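Local coordinates for protein nucleoporin NUP170 (Chaetomium thermophilum, PDB 5HAX) that is a nucleoporin, a building block of the nuclear pore complex, probably acting as a scaffold component that combines a beta-propeller with a helical region, at residues A48-V53 / V485-L490; I197-Y202 / I216-P221; A464-Q469 / R489-F494. All coordinates share one frame; numbering follows the deposited sequence.

Interaction 1: A48-V53 / V485-L490; sequences APFHVV and VRRRRL
Three side-chain torsions set this contact. R488 carries CG beside its backbone N (chi1 -74°) and H51 holds CG in the crowded position between N and the carbonyl carbon (chi1 67°), which together bring CD of R488 over a face of the imidazole; R487 starts anti to N and then bends at chi2 (63°). The last bend lays CD of R487 over one face of the F50 ring, 4.1 Å from the centroid, a CH-pi contact in which chain and ring cross obliquely. The R487 guanidinium runs on to the P49 carbonyl: NH1 reaches P49 O at 3.0 Å, in the carbonyl plane and on a lone pair. The same oxygen also takes the backbone N of R488, at 3.0 Å but from above the carbonyl plane, so two donors grip it. NH2 of R487 is held by a salt bridge to E462. The backbones pair antiparallel: F50–R487 and V52–V485 are non-hydrogen-bonded pairs around the hydrogen-bonded pair H51–R486, whose N and O atoms bond in both directions, R486 N to H51 O at 3.0 Å. Strand 50-57, from early in the chain, lies at the edge of the four-stranded sheet, beside 481-487 from some 430 residues later, the Velcro-like closure familiar from beta-propellers. On the F50 face, CG1 of V485 meets CB of F50 at 3.8 Å, while V406 and A408 of strand 403-409 touch the F50 side chain. On the H51 face, R488 crosses the imidazole at about a right angle, its CD 3.8 Å from the centroid; V53 CG1 covers the opposite face. That methyl also sits over the centre of the R486 guanidinium, 3.7 Å from CZ, and R486 NE is paired with E473. NE of R488 is buried without a polar partner in the model.

Interaction 2: I197-Y202 / I216-P221; sequences IHEIFY and INHSHP
I216, I197 and H218 have the most surface buried here; all three pair through the backbone, and I216 and H218 add side-chain contacts of different kinds. I216 holds CG1 in the crowded position between N and the carbonyl carbon (chi1 76°), which sends CD1 to the edge of the F201 ring, 3.3 Å from CE2; that is tight for two carbons. Its backbone forms a hydrogen-bonded antiparallel pair with E199, with I216 O accepting from E199 N at 3.0 Å nearly along the C=O axis. I197 works through its main chain: its O accepts from H218 N at 2.9 Å, and its N donates to OG of S219 at 3.2 Å, while its side chain lies against F188 and L262. These bonds carry the pairing past the end of strand 213-217. There N217 OD1 accepts from S219 N at 2.8 Å, an Asx turn in which the chain leaves the hairpin formed by strands 198-202 and 213-217. Both strands belong to one four-stranded antiparallel sheet, with 213-217 at its edge, consistent with the outer part of a propeller blade.

H218 brings its ring to E199, whose CG is anti to the backbone N (chi1 178°), the chain extended beyond it. NE2 donates to OE1 at 2.7 Å, on the carboxylate's anti lone pair, with OE1 near the imidazole plane and the two flat groups 44° apart. R186 takes the other oxygen, OE2, in a salt bridge. Held between an arginine and an imidazole, the buried carboxylate is probably kept ionised, and its charge would tend to raise the proton affinity of H218.

Interaction 3: A464-Q469 / R489-F494; sequences AVQFDQ and RLVDIF
R489 grips D492 side-on within its own segment: NE meets OD2 at 2.8 Å in a salt bridge, and NH1 reaches OD1 at 2.9 Å on the syn lone pair. OD2 also accepts from R489 N, on its anti lone pair, so the acid ties the N-cap residue to the first turn by backbone and side chain together. With its rotation fixed in this way, the guanidinium turns NH2 to the carbonyl of Q466, 2.7 Å from Q466 O, which lies in the guanidinium plane although the donor stands above the carbonyl plane. The Q466 side chain, extended beyond CG, makes a second link: OE1 accepts from V491 N at 3.2 Å, nearly along its C=O axis, at the amino-terminal end of helix 490-501. NE2 of the same amide is bonded to L463 O.

Outward, V491 CG2 lies over the centre of the guanidinium, while CG1 meets the edge of the F467 ring, 4.0 Å from CE1. Q466 CB covers one face of that ring, and Y594 packs against it edge-to-face. The 464-469 loop thus joins the start of helix 490-501 where A531 of helix 522-533 touches both F467 and V491, beside helix 586-599.

Overall arrangement
Interactions 1 and 3 meet at R489 and L490, their centres about 11 Å apart: strand 481-487 ends in interaction 1, and interaction 3 holds the start of helix 490-501, so together they mark the passage from propeller to helical region. Interaction 2 stands about 41 Å (centre to centre) from interaction 1, in another sheet farther from the middle of the chain. Interaction 3 is buried, whereas 1 and 2 are partly buried. Sheet pairing underlies both 1 and 2, between strands distant in sequence in 1 and within a hairpin in 2. Arginine chains over rings distinguish 1, a histidine–carboxylate bond 2, and side-chain grips on a helix start 3.

Interaction 1: A48-V53 / V485-L490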
loop_
_atom_site.group_PDB
_atom_site.type_symbol
_atom_site.label_atom_id
_atom_site.label_comp_id
_atom_site.label_asym_id
_atom_site.label_seq_id
_atom_site.Cartn_x
_atom_site.Cartn_y
_atom_site.Cartn_z
ATOM N N ALA A 48 -14.962 -9.916 -7.478
ATOM C CA ALA A 48 -13.555 -10.279 -7.413
ATOM C C ALA A 48 -12.778 -9.202 -6.658
ATOM O O ALA A 48 -12.964 -8.009 -6.931
ATOM C CB ALA A 48 -12.988 -10.449 -8.821
ATOM N N PRO A 49 -11.922 -9.570 -5.697
ATOM C CA PRO A 49 -11.159 -8.543 -4.971
ATOM C C PRO A 49 -10.021 -7.947 -5.782
ATOM O O PRO A 49 -9.584 -6.830 -5.475
ATOM C CB PRO A 49 -10.631 -9.305 -3.746
ATOM C CG PRO A 49 -10.497 -10.712 -4.226
ATOM C CD PRO A 49 -11.614 -10.928 -5.216
ATOM N N PHE A 50 -9.536 -8.658 -6.796
ATOM C CA PHE A 50 -8.479 -8.190 -7.678
ATOM C C PHE A 50 -8.839 -8.598 -9.099
ATOM O O PHE A 50 -9.661 -9.492 -9.311
ATOM C CB PHE A 50 -7.112 -8.785 -7.305
ATOM C CG PHE A 50 -6.683 -8.511 -5.889
ATOM C CD1 PHE A 50 -5.772 -7.507 -5.612
ATOM C CD2 PHE A 50 -7.172 -9.273 -4.839
ATOM C CE1 PHE A 50 -5.364 -7.259 -4.314
ATOM C CE2 PHE A 50 -6.770 -9.027 -3.537
ATOM C CZ PHE A 50 -5.864 -8.020 -3.277
ATOM N N HIS A 51 -8.217 -7.945 -10.079
ATOM C CA HIS A 51 -8.370 -8.400 -11.455
ATOM C C HIS A 51 -7.256 -7.826 -12.317
ATOM O O HIS A 51 -6.678 -6.780 -12.002
ATOM C CB HIS A 51 -9.750 -8.034 -12.027
ATOM C CG HIS A 51 -9.978 -6.565 -12.220
ATOM N ND1 HIS A 51 -9.514 -5.609 -11.342
ATOM C CD2 HIS A 51 -10.646 -5.893 -13.188
ATOM C CE1 HIS A 51 -9.880 -4.411 -11.765
ATOM N NE2 HIS A 51 -10.566 -4.556 -12.884
ATOM N N VAL A 52 -6.952 -8.542 -13.398
ATOM C CA VAL A 52 -5.913 -8.136 -14.338
ATOM C C VAL A 52 -6.465 -7.033 -15.231
ATOM O O VAL A 52 -7.548 -7.173 -15.810
ATOM C CB VAL A 52 -5.440 -9.337 -15.177
ATOM C CG1 VAL A 52 -4.337 -8.920 -16.141
ATOM C CG2 VAL A 52 -4.961 -10.470 -14.277
ATOM N N VAL A 53 -5.710 -5.940 -15.365
ATOM C CA VAL A 53 -6.165 -4.786 -16.142
ATOM C C VAL A 53 -5.434 -4.689 -17.479
ATOM O O VAL A 53 -6.006 -4.215 -18.466
ATOM C CB VAL A 53 -6.014 -3.481 -15.334
ATOM C CG1 VAL A 53 -7.037 -3.444 -14.203
ATOM C CG2 VAL A 53 -4.602 -3.321 -14.796
ATOM N N VAL A 485 -2.083 -6.151 -11.965
ATOM C CA VAL A 485 -3.218 -6.567 -11.147
ATOM C C VAL A 485 -3.612 -5.384 -10.277
ATOM O O VAL A 485 -2.746 -4.742 -9.671
ATOM C CB VAL A 485 -2.868 -7.793 -10.285
ATOM C CG1 VAL A 485 -4.072 -8.222 -9.451
ATOM C CG2 VAL A 485 -2.381 -8.938 -11.162
ATOM N N ARG A 486 -4.911 -5.101 -10.211
ATOM C CA ARG A 486 -5.435 -3.940 -9.499
ATOM C C ARG A 486 -6.391 -4.391 -8.404
ATOM O O ARG A 486 -7.246 -5.252 -8.634
ATOM C CB ARG A 486 -6.147 -2.984 -10.462
ATOM C CG ARG A 486 -6.787 -1.773 -9.787
ATOM C CD ARG A 486 -7.491 -0.885 -10.803
ATOM N NE ARG A 486 -6.556 -0.314 -11.769
ATOM C CZ ARG A 486 -6.887 0.090 -12.992
ATOM N NH1 ARG A 486 -8.137 -0.018 -13.420
ATOM N NH2 ARG A 486 -5.962 0.596 -13.795
ATOM N N ARG A 487 -6.238 -3.805 -7.220
ATOM C CA ARG A 487 -7.183 -4.010 -6.133
ATOM C C ARG A 487 -8.487 -3.282 -6.433
ATOM O O ARG A 487 -8.485 -2.132 -6.883
ATOM C CB ARG A 487 -6.575 -3.501 -4.823
ATOM C CG ARG A 487 -7.521 -3.436 -3.634
ATOM C CD ARG A 487 -8.036 -4.805 -3.245
ATOM N NE ARG A 487 -8.758 -4.764 -1.975
ATOM C CZ ARG A 487 -9.781 -5.554 -1.662
ATOM N NH1 ARG A 487 -10.227 -6.460 -2.523
ATOM N NH2 ARG A 487 -10.365 -5.432 -0.479
ATOM N N ARG A 488 -9.607 -3.955 -6.181
ATOM C CA ARG A 488 -10.930 -3.382 -6.400
ATOM C C ARG A 488 -11.525 -2.920 -5.077
ATOM O O ARG A 488 -11.484 -3.651 -4.081
ATOM C CB ARG A 488 -11.855 -4.391 -7.078
ATOM C CG ARG A 488 -11.515 -4.588 -8.542
ATOM C CD ARG A 488 -12.311 -5.699 -9.188
ATOM N NE ARG A 488 -13.618 -5.249 -9.660
ATOM C CZ ARG A 488 -14.237 -5.734 -10.733
ATOM N NH1 ARG A 488 -15.427 -5.260 -11.079
ATOM N NH2 ARG A 488 -13.674 -6.689 -11.464
ATOM N N ARG A 489 -12.060 -1.702 -5.076
ATOM C CA ARG A 489 -12.706 -1.111 -3.915
ATOM C C ARG A 489 -14.180 -1.502 -3.872
ATOM O O ARG A 489 -14.733 -2.062 -4.821
ATOM C CB ARG A 489 -12.578 0.412 -3.951
ATOM C CG ARG A 489 -11.156 0.937 -4.118
ATOM C CD ARG A 489 -11.164 2.384 -4.598
ATOM N NE ARG A 489 -11.731 2.505 -5.941
ATOM C CZ ARG A 489 -12.047 3.656 -6.525
ATOM N NH1 ARG A 489 -12.557 3.657 -7.748
ATOM N NH2 ARG A 489 -11.862 4.807 -5.892
ATOM N N LEU A 490 -14.823 -1.183 -2.748
ATOM C CA LEU A 490 -16.260 -1.399 -2.624
ATOM C C LEU A 490 -17.022 -0.693 -3.741
ATOM O O LEU A 490 -17.914 -1.280 -4.363
ATOM C CB LEU A 490 -16.737 -0.919 -1.253
ATOM C CG LEU A 490 -18.253 -0.837 -1.051
ATOM C CD1 LEU A 490 -18.909 -2.190 -1.289
ATOM C CD2 LEU A 490 -18.576 -0.316 0.343
#

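Interaction 2: I197-Y202 / I216-P221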
loop_
_atom_site.group_PDB
_atom_site.type_symbol
_atom_site.label_atom_id
_atom_site.label_comp_id
_atom_site.label_asym_id
_atom_site.label_seq_id
_atom_site.Cartn_x
_atom_site.Cartn_y
_atom_site.Cartn_z
ATOM N N ILE A 197 25.883 -11.655 6.251
ATOM C CA ILE A 197 25.306 -10.428 5.716
ATOM C C ILE A 197 26.405 -9.378 5.649
ATOM O O ILE A 197 27.072 -9.106 6.653
ATOM C CB ILE A 197 24.122 -9.941 6.570
ATOM C CG1 ILE A 197 22.945 -10.903 6.385
ATOM C CG2 ILE A 197 23.713 -8.519 6.173
ATOM C CD1 ILE A 197 21.790 -10.642 7.302
ATOM N N HIS A 198 26.588 -8.801 4.467
ATOM C CA HIS A 198 27.554 -7.740 4.241
ATOM C C HIS A 198 26.826 -6.420 4.035
ATOM O O HIS A 198 25.635 -6.385 3.714
ATOM C CB HIS A 198 28.432 -8.039 3.020
ATOM C CG HIS A 198 29.215 -9.310 3.129
ATOM N ND1 HIS A 198 28.673 -10.546 2.846
ATOM C CD2 HIS A 198 30.503 -9.536 3.481
ATOM C CE1 HIS A 198 29.592 -11.478 3.021
ATOM N NE2 HIS A 198 30.712 -10.891 3.408
ATOM N N GLU A 199 27.563 -5.329 4.227
ATOM C CA GLU A 199 27.059 -3.987 3.979
ATOM C C GLU A 199 28.080 -3.228 3.149
ATOM O O GLU A 199 29.288 -3.358 3.368
ATOM C CB GLU A 199 26.777 -3.229 5.287
ATOM C CG GLU A 199 26.284 -1.797 5.073
ATOM C CD GLU A 199 25.779 -1.141 6.343
ATOM O OE1 GLU A 199 25.941 -1.733 7.430
ATOM O OE2 GLU A 199 25.212 -0.030 6.253
ATOM N N ILE A 200 27.590 -2.449 2.189
ATOM C CA ILE A 200 28.432 -1.591 1.363
ATOM C C ILE A 200 28.311 -0.167 1.887
ATOM O O ILE A 200 27.202 0.370 2.003
ATOM C CB ILE A 200 28.039 -1.670 -0.122
ATOM C CG1 ILE A 200 28.351 -3.069 -0.664
ATOM C CG2 ILE A 200 28.780 -0.590 -0.927
ATOM C CD1 ILE A 200 28.184 -3.212 -2.160
ATOM N N PHE A 201 29.450 0.435 2.209
ATOM C CA PHE A 201 29.535 1.839 2.577
ATOM C C PHE A 201 30.069 2.638 1.397
ATOM O O PHE A 201 30.867 2.140 0.600
ATOM C CB PHE A 201 30.454 2.040 3.784
ATOM C CG PHE A 201 30.056 1.246 4.992
ATOM C CD1 PHE A 201 29.107 1.731 5.875
ATOM C CD2 PHE A 201 30.639 0.019 5.251
ATOM C CE1 PHE A 201 28.742 1.004 6.990
ATOM C CE2 PHE A 201 30.281 -0.711 6.362
ATOM C CZ PHE A 201 29.331 -0.220 7.236
ATOM N N TYR A 202 29.625 3.887 1.287
ATOM C CA TYR A 202 30.204 4.780 0.298
ATOM C C TYR A 202 30.028 6.223 0.748
ATOM O O TYR A 202 29.083 6.557 1.468
ATOM C CB TYR A 202 29.600 4.562 -1.098
ATOM C CG TYR A 202 28.124 4.874 -1.233
ATOM C CD1 TYR A 202 27.693 6.144 -1.590
ATOM C CD2 TYR A 202 27.165 3.889 -1.034
ATOM C CE1 TYR A 202 26.348 6.431 -1.727
ATOM C CE2 TYR A 202 25.818 4.166 -1.169
ATOM C CZ TYR A 202 25.414 5.438 -1.517
ATOM O OH TYR A 202 24.075 5.717 -1.652
ATOM N N ILE A 216 32.010 -4.581 4.359
ATOM C CA ILE A 216 32.339 -5.285 5.594
ATOM C C ILE A 216 31.344 -6.416 5.820
ATOM O O ILE A 216 30.179 -6.342 5.416
ATOM C CB ILE A 216 32.367 -4.337 6.820
ATOM C CG1 ILE A 216 30.949 -3.979 7.281
ATOM C CG2 ILE A 216 33.183 -3.087 6.499
ATOM C CD1 ILE A 216 30.918 -3.103 8.525
ATOM N N ASN A 217 31.824 -7.466 6.481
ATOM C CA ASN A 217 31.005 -8.601 6.882
ATOM C C ASN A 217 30.521 -8.373 8.309
ATOM O O ASN A 217 31.330 -8.326 9.242
ATOM C CB ASN A 217 31.817 -9.893 6.778
ATOM C CG ASN A 217 30.968 -11.143 6.934
ATOM O OD1 ASN A 217 29.954 -11.144 7.633
ATOM N ND2 ASN A 217 31.389 -12.221 6.283
ATOM N N HIS A 218 29.205 -8.229 8.479
ATOM C CA HIS A 218 28.629 -7.982 9.796
ATOM C C HIS A 218 28.491 -9.242 10.638
ATOM O O HIS A 218 28.199 -9.132 11.834
ATOM C CB HIS A 218 27.251 -7.329 9.660
ATOM C CG HIS A 218 27.299 -5.857 9.393
ATOM N ND1 HIS A 218 27.779 -4.950 10.313
ATOM C CD2 HIS A 218 26.910 -5.131 8.317
ATOM C CE1 HIS A 218 27.691 -3.730 9.813
ATOM N NE2 HIS A 218 27.169 -3.813 8.602
ATOM N N SER A 219 28.691 -10.426 10.058
ATOM C CA SER A 219 28.443 -11.676 10.766
ATOM C C SER A 219 29.648 -12.177 11.554
ATOM O O SER A 219 29.466 -12.957 12.495
ATOM C CB SER A 219 27.997 -12.754 9.775
ATOM O OG SER A 219 26.735 -12.426 9.219
ATOM N N HIS A 220 30.857 -11.750 11.199
ATOM C CA HIS A 220 32.072 -12.097 11.929
ATOM C C HIS A 220 32.170 -13.603 12.191
ATOM O O HIS A 220 32.319 -14.030 13.342
ATOM C CB HIS A 220 32.149 -11.320 13.235
ATOM C CG HIS A 220 31.988 -9.841 13.073
ATOM N ND1 HIS A 220 32.960 -9.041 12.513
ATOM C CD2 HIS A 220 30.968 -9.014 13.404
ATOM C CE1 HIS A 220 32.545 -7.787 12.503
ATOM N NE2 HIS A 220 31.339 -7.743 13.039
ATOM N N PRO A 221 32.098 -14.429 11.153
ATOM C CA PRO A 221 32.084 -15.880 11.357
ATOM C C PRO A 221 33.469 -16.429 11.669
ATOM O O PRO A 221 34.496 -15.820 11.364
ATOM C CB PRO A 221 31.576 -16.409 10.013
ATOM C CG PRO A 221 32.107 -15.419 9.030
ATOM C CD PRO A 221 32.048 -14.078 9.722
#

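Interaction 3: A464-Q469 / R489-F494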
loop_
_atom_site.group_PDB
_atom_site.type_symbol
_atom_site.label_atom_id
_atom_site.label_comp_id
_atom_site.label_asym_id
_atom_site.label_seq_id
_atom_site.Cartn_x
_atom_site.Cartn_y
_atom_site.Cartn_z
ATOM N N ALA A 464 -12.016 3.997 4.099
ATOM C CA ALA A 464 -11.825 5.413 4.383
ATOM C C ALA A 464 -11.039 6.122 3.286
ATOM O O ALA A 464 -11.219 7.330 3.087
ATOM C CB ALA A 464 -11.112 5.576 5.723
ATOM N N VAL A 465 -10.178 5.403 2.566
ATOM C CA VAL A 465 -9.259 6.004 1.603
ATOM C C VAL A 465 -9.665 5.714 0.163
ATOM O O VAL A 465 -8.862 5.919 -0.756
ATOM C CB VAL A 465 -7.814 5.542 1.860
ATOM C CG1 VAL A 465 -7.326 6.057 3.205
ATOM C CG2 VAL A 465 -7.706 4.024 1.796
ATOM N N GLN A 466 -10.899 5.252 -0.062
ATOM C CA GLN A 466 -11.342 4.916 -1.412
ATOM C C GLN A 466 -11.171 6.074 -2.387
ATOM O O GLN A 466 -10.958 5.850 -3.584
ATOM C CB GLN A 466 -12.812 4.486 -1.393
ATOM C CG GLN A 466 -13.069 3.121 -0.778
ATOM C CD GLN A 466 -14.542 2.757 -0.788
ATOM O OE1 GLN A 466 -15.034 2.140 -1.733
ATOM N NE2 GLN A 466 -15.256 3.146 0.264
ATOM N N PHE A 467 -11.258 7.314 -1.899
ATOM C CA PHE A 467 -11.260 8.496 -2.757
ATOM C C PHE A 467 -10.063 9.409 -2.514
ATOM O O PHE A 467 -10.008 10.502 -3.091
ATOM C CB PHE A 467 -12.563 9.273 -2.556
ATOM C CG PHE A 467 -13.762 8.390 -2.360
ATOM C CD1 PHE A 467 -14.276 7.657 -3.414
ATOM C CD2 PHE A 467 -14.363 8.281 -1.118
ATOM C CE1 PHE A 467 -15.371 6.835 -3.237
ATOM C CE2 PHE A 467 -15.461 7.462 -0.934
ATOM C CZ PHE A 467 -15.965 6.737 -1.994
ATOM N N ASP A 468 -9.103 8.991 -1.686
ATOM C CA ASP A 468 -7.906 9.778 -1.406
ATOM C C ASP A 468 -6.656 9.258 -2.095
ATOM O O ASP A 468 -5.737 10.040 -2.343
ATOM C CB ASP A 468 -7.642 9.826 0.105
ATOM C CG ASP A 468 -8.287 11.022 0.775
ATOM O OD1 ASP A 468 -8.197 12.142 0.227
ATOM O OD2 ASP A 468 -8.886 10.839 1.853
ATOM N N GLN A 469 -6.597 7.963 -2.397
ATOM C CA GLN A 469 -5.454 7.362 -3.066
ATOM C C GLN A 469 -5.962 6.294 -4.021
ATOM O O GLN A 469 -6.935 5.598 -3.720
ATOM C CB GLN A 469 -4.469 6.758 -2.054
ATOM C CG GLN A 469 -5.083 5.716 -1.129
ATOM C CD GLN A 469 -4.172 5.354 0.033
ATOM O OE1 GLN A 469 -3.663 4.235 0.113
ATOM N NE2 GLN A 469 -3.967 6.299 0.943
ATOM N N ARG A 489 -12.060 -1.702 -5.076
ATOM C CA ARG A 489 -12.706 -1.111 -3.915
ATOM C C ARG A 489 -14.180 -1.502 -3.872
ATOM O O ARG A 489 -14.733 -2.062 -4.821
ATOM C CB ARG A 489 -12.578 0.412 -3.951
ATOM C CG ARG A 489 -11.156 0.937 -4.118
ATOM C CD ARG A 489 -11.164 2.384 -4.598
ATOM N NE ARG A 489 -11.731 2.505 -5.941
ATOM C CZ ARG A 489 -12.047 3.656 -6.525
ATOM N NH1 ARG A 489 -12.557 3.657 -7.748
ATOM N NH2 ARG A 489 -11.862 4.807 -5.892
ATOM N N LEU A 490 -14.823 -1.183 -2.748
ATOM C CA LEU A 490 -16.260 -1.399 -2.624
ATOM C C LEU A 490 -17.022 -0.693 -3.741
ATOM O O LEU A 490 -17.914 -1.280 -4.363
ATOM C CB LEU A 490 -16.737 -0.919 -1.253
ATOM C CG LEU A 490 -18.253 -0.837 -1.051
ATOM C CD1 LEU A 490 -18.909 -2.190 -1.289
ATOM C CD2 LEU A 490 -18.576 -0.316 0.343
ATOM N N VAL A 491 -16.684 0.572 -4.011
ATOM C CA VAL A 491 -17.395 1.324 -5.045
ATOM C C VAL A 491 -17.196 0.688 -6.413
ATOM O O VAL A 491 -18.094 0.732 -7.262
ATOM C CB VAL A 491 -16.953 2.803 -5.050
ATOM C CG1 VAL A 491 -17.426 3.503 -3.784
ATOM C CG2 VAL A 491 -15.440 2.924 -5.218
ATOM N N ASP A 492 -16.023 0.095 -6.658
ATOM C CA ASP A 492 -15.808 -0.623 -7.910
ATOM C C ASP A 492 -16.702 -1.853 -7.994
ATOM O O ASP A 492 -17.305 -2.121 -9.040
ATOM C CB ASP A 492 -14.339 -1.026 -8.044
ATOM C CG ASP A 492 -13.398 0.158 -7.976
ATOM O OD1 ASP A 492 -13.638 1.158 -8.687
ATOM O OD2 ASP A 492 -12.419 0.088 -7.203
ATOM N N ILE A 493 -16.793 -2.616 -6.902
ATOM C CA ILE A 493 -17.656 -3.794 -6.876
ATOM C C ILE A 493 -19.118 -3.380 -6.983
ATOM O O ILE A 493 -19.896 -3.966 -7.746
ATOM C CB ILE A 493 -17.401 -4.609 -5.594
ATOM C CG1 ILE A 493 -15.963 -5.137 -5.572
ATOM C CG2 ILE A 493 -18.404 -5.758 -5.473
ATOM C CD1 ILE A 493 -15.536 -5.683 -4.225
ATOM N N PHE A 494 -19.514 -2.370 -6.209
ATOM C CA PHE A 494 -20.903 -1.928 -6.216
ATOM C C PHE A 494 -21.319 -1.443 -7.600
ATOM O O PHE A 494 -22.399 -1.795 -8.090
ATOM C CB PHE A 494 -21.101 -0.829 -5.175
ATOM C CG PHE A 494 -22.540 -0.512 -4.896
ATOM C CD1 PHE A 494 -23.132 0.619 -5.432
ATOM C CD2 PHE A 494 -23.302 -1.347 -4.099
ATOM C CE1 PHE A 494 -24.457 0.910 -5.177
ATOM C CE2 PHE A 494 -24.626 -1.061 -3.839
ATOM C CZ PHE A 494 -25.205 0.069 -4.379
#